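Local coordinates for protein propionate kinase (PDB 3KHY) that probably catalyses the reversible, magnesium-dependent phosphoryl transfer from ATP to acetate, giving acetyl phosphate, and likely acts on propionate too, as a homodimeric acetokinase-family enzyme, at residues 12-17 / 29-35. Numbering follows the deposited sequence.
Sequences SSVKFA and TGLAENI
With CG held between its backbone N and carbonyl carbon (chi1 60°), F16 lays its phenyl group over the neighbouring strand, onto G30, in an antiparallel beta hairpin of the N-terminal domain of this actin-ATPase-like (ASKHA) kinase. G30 CA sits over one ring face, 3.6 Å from the centroid and offset toward the rim, a CH-pi contact; G30, having no side chain, lets the ring lie directly on its backbone. The F44 ring meets F16 at an inclined angle, and V42 and L7 of the adjoining strands touch it too.

The backbones of F16 and G30 are paired by two hydrogen bonds, as are those of V14 and A32. F16 N approaches G30 O from above the carbonyl plane, although its N-H points almost straight at the oxygen (175°). On the same sheet face as F16, V14 CB lies 4.3 Å from A32 CB; helix 59-72 packs against this face through Y59 and V62.

K15, A17, T29 and L31 occupy the opposite face. L31 CG stands anti to its N (chi1 176°), sending CD1 back over the partner strand to 3.7 Å from K15 CA. The K15 chain runs extended away from the hairpin to a salt bridge with E373, passing near N8; the lysine is a predicted ATP-binding residue and N8 a predicted magnesium ligand.

Beyond the regular ladder, N34 has a positive phi and the chain bends, so that I35 N donates to S12 O at 3.0 Å. I35 CD1 meets V14 CG2 at 4.0 Å, the two side chains crossing obliquely. One water closes this end: it donates to S12 O, hydrogen-bonds S12 OG and accepts from N34 N at 2.8 Å.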
loop_
_atom_site.group_PDB
_atom_site.type_symbol
_atom_site.label_atom_id
_atom_site.label_comp_id
_atom_site.label_asym_id
_atom_site.label_seq_id
_atom_site.Cartn_x
_atom_site.Cartn_y
_atom_site.Cartn_z
ATOM N N SER A 12 -30.382 -6.824 -2.450
ATOM C CA SER A 12 -31.502 -7.269 -1.622
ATOM C C SER A 12 -32.034 -6.173 -0.693
ATOM O O SER A 12 -32.740 -6.462 0.269
ATOM C CB SER A 12 -31.111 -8.509 -0.808
ATOM O OG SER A 12 -30.044 -8.222 0.079
ATOM N N SER A 13 -31.710 -4.917 -0.997
ATOM C CA SER A 13 -32.057 -3.810 -0.116
ATOM C C SER A 13 -32.190 -2.485 -0.857
ATOM O O SER A 13 -31.550 -2.269 -1.888
ATOM C CB SER A 13 -30.994 -3.665 0.972
ATOM O OG SER A 13 -29.815 -3.118 0.425
ATOM N N VAL A 14 -33.020 -1.601 -0.314
ATOM C CA VAL A 14 -33.127 -0.235 -0.806
ATOM C C VAL A 14 -33.043 0.726 0.366
ATOM O O VAL A 14 -33.900 0.730 1.244
ATOM C CB VAL A 14 -34.451 0.023 -1.559
ATOM C CG1 VAL A 14 -34.523 1.483 -2.016
ATOM C CG2 VAL A 14 -34.592 -0.922 -2.753
ATOM N N LYS A 15 -31.996 1.537 0.389
ATOM C CA LYS A 15 -31.888 2.575 1.393
ATOM C C LYS A 15 -32.456 3.847 0.787
ATOM O O LYS A 15 -32.143 4.174 -0.354
ATOM C CB LYS A 15 -30.427 2.774 1.765
ATOM C CG LYS A 15 -30.194 3.929 2.703
ATOM C CD LYS A 15 -28.718 4.208 2.848
ATOM C CE LYS A 15 -28.484 5.454 3.678
ATOM N NZ LYS A 15 -27.031 5.647 3.924
ATOM N N PHE A 16 -33.306 4.559 1.521
ATOM C CA PHE A 16 -33.920 5.757 0.950
ATOM C C PHE A 16 -34.009 6.943 1.904
ATOM O O PHE A 16 -34.003 6.781 3.122
ATOM C CB PHE A 16 -35.305 5.441 0.360
ATOM C CG PHE A 16 -36.285 4.891 1.359
ATOM C CD1 PHE A 16 -37.061 5.743 2.125
ATOM C CD2 PHE A 16 -36.440 3.527 1.520
ATOM C CE1 PHE A 16 -37.969 5.243 3.036
ATOM C CE2 PHE A 16 -37.343 3.024 2.430
ATOM C CZ PHE A 16 -38.109 3.885 3.187
ATOM N N ALA A 17 -34.089 8.137 1.330
ATOM C CA ALA A 17 -34.283 9.348 2.111
ATOM C C ALA A 17 -35.005 10.393 1.284
ATOM O O ALA A 17 -34.809 10.490 0.070
ATOM C CB ALA A 17 -32.941 9.893 2.589
ATOM N N THR A 29 -36.341 8.965 6.376
ATOM C CA THR A 29 -35.320 8.058 5.891
ATOM C C THR A 29 -35.845 6.668 6.100
ATOM O O THR A 29 -36.789 6.471 6.863
ATOM C CB THR A 29 -33.992 8.184 6.648
ATOM O OG1 THR A 29 -34.186 7.789 8.005
ATOM C CG2 THR A 29 -33.449 9.623 6.592
ATOM N N GLY A 30 -35.238 5.693 5.437
ATOM C CA GLY A 30 -35.736 4.341 5.545
ATOM C C GLY A 30 -34.827 3.312 4.928
ATOM O O GLY A 30 -33.810 3.630 4.307
ATOM N N LEU A 31 -35.200 2.057 5.103
ATOM C CA LEU A 31 -34.416 0.972 4.556
ATOM C C LEU A 31 -35.284 -0.258 4.379
ATOM O O LEU A 31 -35.896 -0.732 5.340
ATOM C CB LEU A 31 -33.246 0.649 5.479
ATOM C CG LEU A 31 -32.408 -0.547 5.034
ATOM C CD1 LEU A 31 -31.603 -0.209 3.775
ATOM C CD2 LEU A 31 -31.493 -0.987 6.162
ATOM N N ALA A 32 -35.349 -0.752 3.145
ATOM C CA ALA A 32 -35.946 -2.051 2.860
ATOM C C ALA A 32 -34.831 -3.094 2.883
ATOM O O ALA A 32 -33.767 -2.869 2.326
ATOM C CB ALA A 32 -36.632 -2.036 1.505
ATOM N N GLU A 33 -35.082 -4.222 3.539
ATOM C CA GLU A 33 -34.065 -5.242 3.795
ATOM C C GLU A 33 -34.602 -6.636 3.489
ATOM O O GLU A 33 -35.807 -6.882 3.612
ATOM C CB GLU A 33 -33.663 -5.215 5.269
ATOM C CG GLU A 33 -32.477 -4.352 5.597
ATOM C CD GLU A 33 -32.047 -4.503 7.044
ATOM O OE1 GLU A 33 -30.835 -4.682 7.294
ATOM O OE2 GLU A 33 -32.924 -4.453 7.930
ATOM N N ASN A 34 -33.704 -7.550 3.119
ATOM C CA ASN A 34 -34.065 -8.946 2.871
ATOM C C ASN A 34 -35.132 -9.099 1.786
ATOM O O ASN A 34 -36.009 -9.955 1.881
ATOM C CB ASN A 34 -34.552 -9.612 4.161
ATOM C CG ASN A 34 -33.711 -9.236 5.367
ATOM O OD1 ASN A 34 -32.483 -9.219 5.305
ATOM N ND2 ASN A 34 -34.375 -8.933 6.475
ATOM N N ILE A 35 -35.048 -8.270 0.750
ATOM C CA ILE A 35 -36.045 -8.273 -0.317
ATOM C C ILE A 35 -36.175 -9.651 -0.973
ATOM O O ILE A 35 -35.183 -10.349 -1.166
ATOM C CB ILE A 35 -35.734 -7.184 -1.369
ATOM C CG1 ILE A 35 -35.867 -5.795 -0.734
ATOM C CG2 ILE A 35 -36.638 -7.323 -2.602
ATOM C CD1 ILE A 35 -35.331 -4.673 -1.593
HETATM O O HOH W 1 -30.967 -7.331 2.653
#